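Long-range contacts in nicotinate-nucleotide--dimethylbenzimidazole phosphoribosyltransferase (Thermus thermophilus HB8, PDB 1WX1), which probably catalyses the transfer of phosphoribose from nicotinate mononucleotide to 5,6-dimethylbenzimidazole, giving alpha-ribazole 5'-phosphate and nicotinate in cobalamin biosynthesis: residues A83-A89 and E304-L310; A91-A95 and M312-R316; A274-R279 and P294-L300. One frame throughout, in Å; residues are numbered along the deposited sequence.

Helix 306-321, with the two residues before it in contact 1, carries one side of contacts 1 and 2, and contact 3 packs against it through Leu295, Leu296 and Leu300. Contact 1, at the start of that helix, is wholly buried and mostly apolar, with one carboxylate turned onto a helix N-terminus. About 10 Å away centre to centre, contact 2 lies further along, where helix 84-91 gives way to strand 94-100; it is partly buried and passes from sulfur packing to an arginine on a backbone carbonyl. Contact 3, also partly buried, joins two loops mainly by backbone hydrogen bonds and water, with a salt bridge near the second subunit. All three touch that subunit.

Contact 1: A83-A89 and E304-L310; sequences AAINQFA and EGTGAVL
Two helical N-termini lie side by side here, helix 84-89 and helix 306-310, running almost exactly parallel (5°) with their axes 9.1 Å apart. Ala83 and Gly305 occupy the N-cap positions. The CA atoms pair Ile85 with Thr306 (5.2 Å), Phe88 with Leu310 (6.3 Å) and Ala89 with Val309 (6.2 Å). Ile85, in the tp rotamer, pushes its CD1 into the hollow at the start of the second helix, 3.6 Å from Gly305 C, 3.7 Å from Thr306 N and 3.5 Å from Val309 CG2. At phi/psi 95/6 a CB on residue 305 would collide with the carbonyl O of Glu304, which by itself calls for glycine. Val309, chi1 t, answers by laying CG1 on the backbone of the first helix, 3.6 Å from Phe88 O and 3.7 Å from Ala89 CA. The Phe88 ring (chi1 m) meets Thr306 CB at its edge, 3.6 Å from CD2, and takes CD2 of Leu310 (mt) over one face in a CH-pi contact, 3.8 Å from the centroid. Phe88 also packs on Ile321 of the second subunit. Glu304, with phi 68° and an extended mt side chain, reaches over the first turn of helix 84-89: Ile85 N donates to Glu304 OE1 (3.1 Å, 154°), while a water accepts from Ala84 N (2.8 Å) and donates to Glu304 OE2 (2.7 Å). Glu304 is predicted to be the proton acceptor of the active site; donors at the N-terminus of helix 84-89 are consistent with a carboxylate kept in its charged form, as a proton acceptor needs.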
ATOM      1  N   ALA A  83      20.504   1.073  -2.498  1.00 16.16           N
ATOM      2  CA  ALA A  83      19.736   0.152  -1.661  1.00 18.04           C
ATOM      3  C   ALA A  83      18.234   0.251  -1.901  1.00 17.23           C
ATOM      4  O   ALA A  83      17.748   1.202  -2.516  1.00 16.06           O
ATOM      5  CB  ALA A  83      20.040   0.398  -0.186  1.00 15.73           C
ATOM      6  N   ALA A  84      17.499  -0.740  -1.408  1.00 16.00           N
ATOM      7  CA  ALA A  84      16.052  -0.760  -1.570  1.00 17.49           C
ATOM      8  C   ALA A  84      15.437   0.505  -0.978  1.00 17.20           C
ATOM      9  O   ALA A  84      14.556   1.124  -1.584  1.00 18.07           O
ATOM     10  CB  ALA A  84      15.464  -2.000  -0.888  1.00 17.75           C
ATOM     11  N   ILE A  85      15.908   0.899   0.200  1.00 15.93           N
ATOM     12  CA  ILE A  85      15.368   2.085   0.853  1.00 17.39           C
ATOM     13  C   ILE A  85      15.502   3.339  -0.013  1.00 16.46           C
ATOM     14  O   ILE A  85      14.590   4.163  -0.052  1.00 16.93           O
ATOM     15  CB  ILE A  85      16.029   2.325   2.245  1.00 17.29           C
ATOM     16  CG1 ILE A  85      15.289   3.451   2.976  1.00 18.04           C
ATOM     17  CG2 ILE A  85      17.505   2.667   2.091  1.00 16.53           C
ATOM     18  CD1 ILE A  85      13.820   3.150   3.223  1.00 20.07           C
ATOM     19  N   ASN A  86      16.622   3.489  -0.714  1.00 16.34           N
ATOM     20  CA  ASN A  86      16.793   4.657  -1.570  1.00 16.71           C
ATOM     21  C   ASN A  86      15.760   4.661  -2.689  1.00 17.18           C
ATOM     22  O   ASN A  86      15.216   5.711  -3.037  1.00 17.88           O
ATOM     23  CB  ASN A  86      18.183   4.688  -2.213  1.00 18.11           C
ATOM     24  CG  ASN A  86      19.296   4.721  -1.197  1.00 20.16           C
ATOM     25  OD1 ASN A  86      19.905   3.697  -0.907  1.00 18.80           O
ATOM     26  ND2 ASN A  86      19.561   5.901  -0.640  1.00 18.64           N
ATOM     27  N   GLN A  87      15.504   3.485  -3.258  1.00 15.72           N
ATOM     28  CA  GLN A  87      14.551   3.358  -4.355  1.00 18.76           C
ATOM     29  C   GLN A  87      13.120   3.641  -3.914  1.00 18.35           C
ATOM     30  O   GLN A  87      12.373   4.335  -4.608  1.00 18.91           O
ATOM     31  CB  GLN A  87      14.635   1.957  -4.968  1.00 18.23           C
ATOM     32  CG  GLN A  87      16.005   1.600  -5.530  1.00 20.46           C
ATOM     33  CD  GLN A  87      16.606   2.710  -6.381  1.00 22.92           C
ATOM     34  OE1 GLN A  87      15.940   3.281  -7.244  1.00 22.40           O
ATOM     35  NE2 GLN A  87      17.877   3.016  -6.140  1.00 26.63           N
ATOM     36  N   PHE A  88      12.739   3.105  -2.761  1.00 16.98           N
ATOM     37  CA  PHE A  88      11.393   3.317  -2.248  1.00 16.97           C
ATOM     38  C   PHE A  88      11.192   4.768  -1.824  1.00 16.52           C
ATOM     39  O   PHE A  88      10.123   5.339  -2.030  1.00 16.02           O
ATOM     40  CB  PHE A  88      11.118   2.373  -1.069  1.00 17.17           C
ATOM     41  CG  PHE A  88      11.044   0.915  -1.459  1.00 17.20           C
ATOM     42  CD1 PHE A  88      11.022   0.533  -2.802  1.00 19.38           C
ATOM     43  CD2 PHE A  88      10.968  -0.074  -0.484  1.00 17.38           C
ATOM     44  CE1 PHE A  88      10.927  -0.813  -3.168  1.00 18.05           C
ATOM     45  CE2 PHE A  88      10.873  -1.424  -0.838  1.00 19.86           C
ATOM     46  CZ  PHE A  88      10.851  -1.791  -2.188  1.00 19.15           C
ATOM     47  N   ALA A  89      12.225   5.367  -1.242  1.00 16.37           N
ATOM     48  CA  ALA A  89      12.141   6.754  -0.803  1.00 16.56           C
ATOM     49  C   ALA A  89      11.917   7.668  -2.004  1.00 17.70           C
ATOM     50  O   ALA A  89      11.211   8.673  -1.913  1.00 17.51           O
ATOM     51  CB  ALA A  89      13.413   7.150  -0.068  1.00 16.99           C
ATOM     52  N   GLU A 304      15.621  -1.749   6.840  1.00 17.17           N
ATOM     53  CA  GLU A 304      16.121  -0.490   6.274  1.00 16.77           C
ATOM     54  C   GLU A 304      15.072   0.626   6.332  1.00 15.77           C
ATOM     55  O   GLU A 304      15.354   1.757   5.949  1.00 16.84           O
ATOM     56  CB  GLU A 304      16.519  -0.667   4.797  1.00 16.90           C
ATOM     57  CG  GLU A 304      17.638  -1.646   4.508  1.00 19.11           C
ATOM     58  CD  GLU A 304      17.910  -1.792   3.008  1.00 20.58           C
ATOM     59  OE1 GLU A 304      17.492  -0.910   2.217  1.00 17.73           O
ATOM     60  OE2 GLU A 304      18.555  -2.787   2.619  1.00 20.82           O
ATOM     61  N   GLY A 305      13.871   0.310   6.801  1.00 16.16           N
ATOM     62  CA  GLY A 305      12.812   1.306   6.841  1.00 13.63           C
ATOM     63  C   GLY A 305      11.946   1.207   5.590  1.00 16.17           C
ATOM     64  O   GLY A 305      11.038   2.020   5.375  1.00 15.13           O
ATOM     65  N   THR A 306      12.205   0.185   4.777  1.00 15.06           N
ATOM     66  CA  THR A 306      11.480  -0.013   3.524  1.00 15.96           C
ATOM     67  C   THR A 306       9.967  -0.086   3.650  1.00 16.55           C
ATOM     68  O   THR A 306       9.253   0.577   2.895  1.00 15.67           O
ATOM     69  CB  THR A 306      11.949  -1.288   2.786  1.00 17.03           C
ATOM     70  OG1 THR A 306      11.876  -2.409   3.674  1.00 19.32           O
ATOM     71  CG2 THR A 306      13.378  -1.125   2.280  1.00 18.43           C
ATOM     72  N   GLY A 307       9.480  -0.896   4.586  1.00 15.74           N
ATOM     73  CA  GLY A 307       8.045  -1.032   4.759  1.00 15.60           C
ATOM     74  C   GLY A 307       7.394   0.267   5.192  1.00 16.33           C
ATOM     75  O   GLY A 307       6.311   0.615   4.722  1.00 16.57           O
ATOM     76  N   ALA A 308       8.057   0.987   6.091  1.00 14.17           N
ATOM     77  CA  ALA A 308       7.542   2.252   6.576  1.00 13.79           C
ATOM     78  C   ALA A 308       7.430   3.271   5.448  1.00 14.67           C
ATOM     79  O   ALA A 308       6.431   3.985   5.344  1.00 14.47           O
ATOM     80  CB  ALA A 308       8.448   2.798   7.677  1.00 14.61           C
ATOM     81  N   VAL A 309       8.462   3.343   4.612  1.00 15.74           N
ATOM     82  CA  VAL A 309       8.481   4.290   3.503  1.00 14.72           C
ATOM     83  C   VAL A 309       7.418   3.964   2.455  1.00 17.06           C
ATOM     84  O   VAL A 309       6.786   4.869   1.898  1.00 14.99           O
ATOM     85  CB  VAL A 309       9.885   4.342   2.855  1.00 15.14           C
ATOM     86  CG1 VAL A 309       9.849   5.162   1.567  1.00 15.65           C
ATOM     87  CG2 VAL A 309      10.870   4.971   3.840  1.00 14.69           C
ATOM     88  N   LEU A 310       7.211   2.676   2.194  1.00 17.31           N
ATOM     89  CA  LEU A 310       6.197   2.254   1.232  1.00 18.41           C
ATOM     90  C   LEU A 310       4.801   2.645   1.712  1.00 18.88           C
ATOM     91  O   LEU A 310       3.885   2.819   0.910  1.00 17.24           O
ATOM     92  CB  LEU A 310       6.253   0.739   1.030  1.00 18.78           C
ATOM     93  CG  LEU A 310       7.454   0.197   0.250  1.00 21.64           C
ATOM     94  CD1 LEU A 310       7.421  -1.322   0.244  1.00 21.42           C
ATOM     95  CD2 LEU A 310       7.418   0.742  -1.172  1.00 20.70           C
TER
HETATM   96  O   HOH W   1      18.767  -2.903  -0.105  1.00 18.68           O

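Contact 2: A91-A95 and M312-R316; sequences AADCA and MPLLR
Beyond helix 84-91 the chain passes through Ala92 and Asp93, the latter with left-handed backbone angles (46/61), and enters strand 94-100 at Cys94; helix 312-316 lies alongside, closest in backbone at Ala92 and Pro313, whose CA atoms are 6.1 Å apart. Met312, extended as mtt, brings SD to 3.6 Å from Cys94 SG (chi1 t), a van der Waals contact of two sulfurs. Pro313 follows, its ring C-gamma exo, and sets CG 3.9 Å from Ala92 CB; the helix is kinked here, since neither the N of Pro313, which has no hydrogen, nor that of Leu314 bonds to the turn before. The fold is a parallel sheet flanked by helices, and this contact ties the helix-to-strand turn that begins strand 94-100 to helix 306-321; Pro313 also meets Pro313 of the second subunit. One turn after Met312, Arg316 N bonds Met312 O at 3.0 Å. The Arg316 side chain (mtt, chi4 94°) directs both terminal nitrogens at one carbonyl: NH1 and NH2 each donate to Ala92 O at 2.9 Å. Asp93 CB covers one face of the guanidinium, 4.0 Å from Arg316 NH2, while Asp93 OD1 forms a salt bridge with Arg46 and Arg316 NE bonds the carbonyl of Gly45.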
ATOM      1  N   ALA A  91      10.270   6.941  -4.706  1.00 21.51           N
ATOM      2  CA  ALA A  91       8.881   6.791  -5.113  1.00 23.25           C
ATOM      3  C   ALA A  91       7.886   7.316  -4.082  1.00 23.52           C
ATOM      4  O   ALA A  91       6.706   7.467  -4.386  1.00 27.66           O
ATOM      5  CB  ALA A  91       8.587   5.321  -5.419  1.00 21.16           C
ATOM      6  N   ALA A  92       8.354   7.606  -2.873  1.00 23.31           N
ATOM      7  CA  ALA A  92       7.465   8.081  -1.818  1.00 22.21           C
ATOM      8  C   ALA A  92       7.738   9.488  -1.286  1.00 22.65           C
ATOM      9  O   ALA A  92       7.232   9.849  -0.218  1.00 23.83           O
ATOM     10  CB  ALA A  92       7.480   7.087  -0.663  1.00 23.21           C
ATOM     11  N   ASP A  93       8.511  10.282  -2.027  1.00 21.05           N
ATOM     12  CA  ASP A  93       8.855  11.651  -1.616  1.00 20.36           C
ATOM     13  C   ASP A  93       9.279  11.654  -0.154  1.00 19.34           C
ATOM     14  O   ASP A  93       8.677  12.314   0.701  1.00 18.88           O
ATOM     15  CB  ASP A  93       7.667  12.598  -1.829  1.00 21.76           C
ATOM     16  CG  ASP A  93       8.002  14.044  -1.480  1.00 25.10           C
ATOM     17  OD1 ASP A  93       9.145  14.478  -1.739  1.00 26.68           O
ATOM     18  OD2 ASP A  93       7.122  14.754  -0.956  1.00 24.60           O
ATOM     19  N   CYS A  94      10.338  10.910   0.118  1.00 16.88           N
ATOM     20  CA  CYS A  94      10.853  10.767   1.461  1.00 17.12           C
ATOM     21  C   CYS A  94      12.364  10.961   1.463  1.00 16.41           C
ATOM     22  O   CYS A  94      13.074  10.315   0.695  1.00 14.55           O
ATOM     23  CB  CYS A  94      10.500   9.366   1.970  1.00 17.92           C
ATOM     24  SG  CYS A  94      11.084   8.958   3.619  1.00 19.73           S
ATOM     25  N   ALA A  95      12.844  11.857   2.319  1.00 16.96           N
ATOM     26  CA  ALA A  95      14.273  12.117   2.438  1.00 15.97           C
ATOM     27  C   ALA A  95      14.914  10.946   3.177  1.00 16.94           C
ATOM     28  O   ALA A  95      14.297  10.345   4.055  1.00 16.22           O
ATOM     29  CB  ALA A  95      14.507  13.419   3.216  1.00 17.14           C
ATOM     30  N   MET A 312       4.074   5.467   3.395  1.00 17.97           N
ATOM     31  CA  MET A 312       3.865   6.910   3.455  1.00 17.71           C
ATOM     32  C   MET A 312       2.823   7.430   2.471  1.00 16.67           C
ATOM     33  O   MET A 312       2.006   8.275   2.831  1.00 16.62           O
ATOM     34  CB  MET A 312       5.193   7.653   3.281  1.00 17.92           C
ATOM     35  CG  MET A 312       6.145   7.431   4.451  1.00 18.01           C
ATOM     36  SD  MET A 312       7.638   8.452   4.365  1.00 20.68           S
ATOM     37  CE  MET A 312       8.339   8.168   5.990  1.00 19.08           C
ATOM     38  N   PRO A 313       2.833   6.942   1.217  1.00 16.87           N
ATOM     39  CA  PRO A 313       1.821   7.441   0.275  1.00 17.09           C
ATOM     40  C   PRO A 313       0.408   7.112   0.768  1.00 16.96           C
ATOM     41  O   PRO A 313      -0.539   7.852   0.506  1.00 15.64           O
ATOM     42  CB  PRO A 313       2.166   6.717  -1.025  1.00 17.01           C
ATOM     43  CG  PRO A 313       3.650   6.526  -0.921  1.00 19.03           C
ATOM     44  CD  PRO A 313       3.823   6.097   0.524  1.00 16.64           C
ATOM     45  N   LEU A 314       0.268   5.996   1.480  1.00 17.23           N
ATOM     46  CA  LEU A 314      -1.037   5.616   2.017  1.00 18.50           C
ATOM     47  C   LEU A 314      -1.439   6.594   3.112  1.00 18.35           C
ATOM     48  O   LEU A 314      -2.607   6.968   3.218  1.00 18.17           O
ATOM     49  CB  LEU A 314      -1.008   4.197   2.587  1.00 19.16           C
ATOM     50  CG  LEU A 314      -0.848   3.059   1.584  1.00 21.06           C
ATOM     51  CD1 LEU A 314      -0.895   1.728   2.331  1.00 24.98           C
ATOM     52  CD2 LEU A 314      -1.967   3.126   0.548  1.00 25.20           C
ATOM     53  N   LEU A 315      -0.475   7.013   3.930  1.00 17.22           N
ATOM     54  CA  LEU A 315      -0.780   7.963   4.991  1.00 17.99           C
ATOM     55  C   LEU A 315      -1.224   9.293   4.390  1.00 17.95           C
ATOM     56  O   LEU A 315      -2.139   9.942   4.900  1.00 16.15           O
ATOM     57  CB  LEU A 315       0.442   8.182   5.892  1.00 21.61           C
ATOM     58  CG  LEU A 315       0.974   6.930   6.596  1.00 26.69           C
ATOM     59  CD1 LEU A 315       2.121   7.308   7.520  1.00 27.75           C
ATOM     60  CD2 LEU A 315      -0.137   6.275   7.386  1.00 26.30           C
ATOM     61  N   ARG A 316      -0.576   9.701   3.302  1.00 17.20           N
ATOM     62  CA  ARG A 316      -0.930  10.958   2.643  1.00 17.40           C
ATOM     63  C   ARG A 316      -2.338  10.859   2.065  1.00 16.83           C
ATOM     64  O   ARG A 316      -3.134  11.790   2.182  1.00 17.30           O
ATOM     65  CB  ARG A 316       0.063  11.285   1.522  1.00 16.98           C
ATOM     66  CG  ARG A 316       1.491  11.481   2.002  1.00 19.09           C
ATOM     67  CD  ARG A 316       2.340  12.189   0.963  1.00 22.53           C
ATOM     68  NE  ARG A 316       3.721  12.331   1.414  1.00 22.02           N
ATOM     69  CZ  ARG A 316       4.694  11.471   1.130  1.00 23.93           C
ATOM     70  NH1 ARG A 316       4.440  10.404   0.383  1.00 24.35           N
ATOM     71  NH2 ARG A 316       5.921  11.671   1.606  1.00 21.98           N
TER

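Contact 3: A274-R279 and P294-L300; sequences AGHLSR and PLLDLDL
Two irregular segments run side by side in the same direction, with a single parallel bridge between His276 and Leu296 (CA to CA 4.3 Å). Leu295 N bonds Ala274 O, Leu296 N bonds Gly275 O, Leu277 N bonds Leu296 O and Arg279 N bonds Leu300 O, each at 3.0 Å. His276, chi1 p, places ND1 3.7 Å from Leu300 CD1 and 2.9 Å from a water that also joins Leu277 O, Leu298 N and Leu300 N. Leu277 (tp) packs CB 3.9 Å from Pro294 CB. A second water donates to Leu277 O (2.6 Å) and Asp297 OD1 (2.5 Å). Arg279 (ttm) curls so that NE meets Asp299 OD1 in a 2.8 Å salt bridge and NH2 bonds Asp299 O (2.9 Å) and Arg21 O of the second subunit. Segment 274-279 leaves strand 272-274, outermost in the parallel sheet within this chain, and pairs with the loop to helix 306-321, the His276 side chain about 9 Å from that of the predicted proton acceptor Glu304.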
ATOM      1  N   ALA A 274       1.648   1.546  11.979  1.00 15.60           N
ATOM      2  CA  ALA A 274       2.392   0.378  11.529  1.00 16.74           C
ATOM      3  C   ALA A 274       2.415   0.343  10.007  1.00 17.38           C
ATOM      4  O   ALA A 274       1.390   0.090   9.363  1.00 18.48           O
ATOM      5  CB  ALA A 274       1.766  -0.901  12.085  1.00 16.67           C
ATOM      6  N   GLY A 275       3.589   0.605   9.436  1.00 16.36           N
ATOM      7  CA  GLY A 275       3.728   0.608   7.990  1.00 15.48           C
ATOM      8  C   GLY A 275       3.378  -0.715   7.334  1.00 16.94           C
ATOM      9  O   GLY A 275       2.622  -0.755   6.364  1.00 17.46           O
ATOM     10  N   HIS A 276       3.924  -1.808   7.854  1.00 16.71           N
ATOM     11  CA  HIS A 276       3.642  -3.120   7.283  1.00 17.48           C
ATOM     12  C   HIS A 276       3.841  -4.231   8.297  1.00 16.82           C
ATOM     13  O   HIS A 276       4.178  -3.988   9.456  1.00 16.81           O
ATOM     14  CB  HIS A 276       4.553  -3.390   6.081  1.00 17.18           C
ATOM     15  CG  HIS A 276       5.974  -3.678   6.453  1.00 19.55           C
ATOM     16  ND1 HIS A 276       6.702  -4.692   5.875  1.00 20.15           N
ATOM     17  CD2 HIS A 276       6.803  -3.076   7.343  1.00 20.43           C
ATOM     18  CE1 HIS A 276       7.920  -4.710   6.394  1.00 22.95           C
ATOM     19  NE2 HIS A 276       8.005  -3.739   7.285  1.00 21.55           N
ATOM     20  N   LEU A 277       3.616  -5.457   7.842  1.00 18.50           N
ATOM     21  CA  LEU A 277       3.804  -6.633   8.679  1.00 19.36           C
ATOM     22  C   LEU A 277       4.947  -7.417   8.048  1.00 19.68           C
ATOM     23  O   LEU A 277       4.824  -7.920   6.929  1.00 19.79           O
ATOM     24  CB  LEU A 277       2.539  -7.499   8.715  1.00 19.37           C
ATOM     25  CG  LEU A 277       2.680  -8.781   9.553  1.00 20.66           C
ATOM     26  CD1 LEU A 277       3.002  -8.426  11.000  1.00 19.31           C
ATOM     27  CD2 LEU A 277       1.397  -9.596   9.472  1.00 23.29           C
ATOM     28  N   SER A 278       6.064  -7.490   8.762  1.00 19.24           N
ATOM     29  CA  SER A 278       7.240  -8.204   8.294  1.00 20.87           C
ATOM     30  C   SER A 278       6.998  -9.703   8.353  1.00 21.31           C
ATOM     31  O   SER A 278       6.089 -10.159   9.039  1.00 19.67           O
ATOM     32  CB  SER A 278       8.448  -7.858   9.173  1.00 21.93           C
ATOM     33  OG  SER A 278       9.564  -8.664   8.844  1.00 25.86           O
ATOM     34  N   ARG A 279       7.815 -10.458   7.626  1.00 22.78           N
ATOM     35  CA  ARG A 279       7.713 -11.915   7.621  1.00 24.80           C
ATOM     36  C   ARG A 279       8.288 -12.428   8.946  1.00 24.95           C
ATOM     37  O   ARG A 279       8.029 -13.560   9.345  1.00 26.05           O
ATOM     38  CB  ARG A 279       8.514 -12.493   6.449  1.00 25.15           C
ATOM     39  CG  ARG A 279       8.399 -13.997   6.265  1.00 26.08           C
ATOM     40  CD  ARG A 279       9.415 -14.463   5.230  1.00 29.11           C
ATOM     41  NE  ARG A 279       9.373 -13.620   4.038  1.00 27.23           N
ATOM     42  CZ  ARG A 279      10.380 -13.480   3.182  1.00 27.10           C
ATOM     43  NH1 ARG A 279      11.517 -14.134   3.381  1.00 25.99           N
ATOM     44  NH2 ARG A 279      10.258 -12.670   2.140  1.00 24.17           N
ATOM     45  N   PRO A 294      -1.257  -3.318  10.801  1.00 22.95           N
ATOM     46  CA  PRO A 294      -0.326  -3.069   9.693  1.00 22.96           C
ATOM     47  C   PRO A 294      -1.066  -2.588   8.443  1.00 22.98           C
ATOM     48  O   PRO A 294      -2.088  -3.159   8.059  1.00 21.91           O
ATOM     49  CB  PRO A 294       0.328  -4.434   9.464  1.00 23.80           C
ATOM     50  CG  PRO A 294       0.092  -5.180  10.754  1.00 27.14           C
ATOM     51  CD  PRO A 294      -1.275  -4.745  11.167  1.00 21.73           C
ATOM     52  N   LEU A 295      -0.548  -1.546   7.806  1.00 20.53           N
ATOM     53  CA  LEU A 295      -1.174  -1.015   6.600  1.00 22.82           C
ATOM     54  C   LEU A 295      -0.902  -1.893   5.387  1.00 23.81           C
ATOM     55  O   LEU A 295      -1.780  -2.098   4.552  1.00 26.28           O
ATOM     56  CB  LEU A 295      -0.663   0.397   6.316  1.00 22.36           C
ATOM     57  CG  LEU A 295      -1.213   1.488   7.226  1.00 24.34           C
ATOM     58  CD1 LEU A 295      -0.480   2.795   6.972  1.00 24.07           C
ATOM     59  CD2 LEU A 295      -2.700   1.646   6.966  1.00 26.25           C
ATOM     60  N   LEU A 296       0.324  -2.399   5.294  1.00 22.27           N
ATOM     61  CA  LEU A 296       0.731  -3.245   4.180  1.00 21.46           C
ATOM     62  C   LEU A 296       1.145  -4.637   4.641  1.00 21.83           C
ATOM     63  O   LEU A 296       1.602  -4.820   5.768  1.00 21.78           O
ATOM     64  CB  LEU A 296       1.924  -2.617   3.454  1.00 21.21           C
ATOM     65  CG  LEU A 296       1.738  -1.236   2.827  1.00 19.83           C
ATOM     66  CD1 LEU A 296       3.098  -0.664   2.426  1.00 19.75           C
ATOM     67  CD2 LEU A 296       0.817  -1.349   1.626  1.00 21.63           C
ATOM     68  N   ASP A 297       0.988  -5.610   3.752  1.00 22.11           N
ATOM     69  CA  ASP A 297       1.397  -6.984   4.019  1.00 24.23           C
ATOM     70  C   ASP A 297       1.895  -7.520   2.684  1.00 23.40           C
ATOM     71  O   ASP A 297       1.132  -8.107   1.915  1.00 23.53           O
ATOM     72  CB  ASP A 297       0.231  -7.835   4.512  1.00 27.71           C
ATOM     73  CG  ASP A 297       0.693  -9.175   5.054  1.00 32.80           C
ATOM     74  OD1 ASP A 297       1.769  -9.644   4.628  1.00 33.33           O
ATOM     75  OD2 ASP A 297      -0.017  -9.764   5.895  1.00 38.78           O
ATOM     76  N   LEU A 298       3.177  -7.301   2.407  1.00 22.47           N
ATOM     77  CA  LEU A 298       3.765  -7.726   1.146  1.00 22.45           C
ATOM     78  C   LEU A 298       4.839  -8.794   1.315  1.00 21.94           C
ATOM     79  O   LEU A 298       5.630  -9.030   0.407  1.00 21.66           O
ATOM     80  CB  LEU A 298       4.350  -6.508   0.427  1.00 22.67           C
ATOM     81  CG  LEU A 298       3.352  -5.393   0.090  1.00 24.62           C
ATOM     82  CD1 LEU A 298       4.105  -4.130  -0.303  1.00 25.64           C
ATOM     83  CD2 LEU A 298       2.424  -5.849  -1.031  1.00 25.57           C
ATOM     84  N   ASP A 299       4.854  -9.431   2.483  1.00 21.37           N
ATOM     85  CA  ASP A 299       5.820 -10.480   2.789  1.00 23.38           C
ATOM     86  C   ASP A 299       7.258  -9.972   2.702  1.00 22.79           C
ATOM     87  O   ASP A 299       8.164 -10.693   2.276  1.00 23.54           O
ATOM     88  CB  ASP A 299       5.611 -11.675   1.847  1.00 24.37           C
ATOM     89  CG  ASP A 299       6.492 -12.862   2.201  1.00 28.58           C
ATOM     90  OD1 ASP A 299       6.649 -13.158   3.404  1.00 30.10           O
ATOM     91  OD2 ASP A 299       7.020 -13.510   1.270  1.00 32.36           O
ATOM     92  N   LEU A 300       7.460  -8.725   3.113  1.00 21.16           N
ATOM     93  CA  LEU A 300       8.786  -8.122   3.095  1.00 21.23           C
ATOM     94  C   LEU A 300       9.586  -8.619   4.296  1.00 21.89           C
ATOM     95  O   LEU A 300       9.032  -8.868   5.365  1.00 22.57           O
ATOM     96  CB  LEU A 300       8.677  -6.595   3.149  1.00 20.98           C
ATOM     97  CG  LEU A 300       7.830  -5.929   2.060  1.00 24.10           C
ATOM     98  CD1 LEU A 300       7.787  -4.428   2.302  1.00 25.74           C
ATOM     99  CD2 LEU A 300       8.409  -6.234   0.688  1.00 22.90           C
TER
HETATM  100  O   HOH W   2       5.271  -6.782   4.394  1.00 21.86           O
HETATM  101  O   HOH W   3       4.089  -9.915   5.444  1.00 40.59           O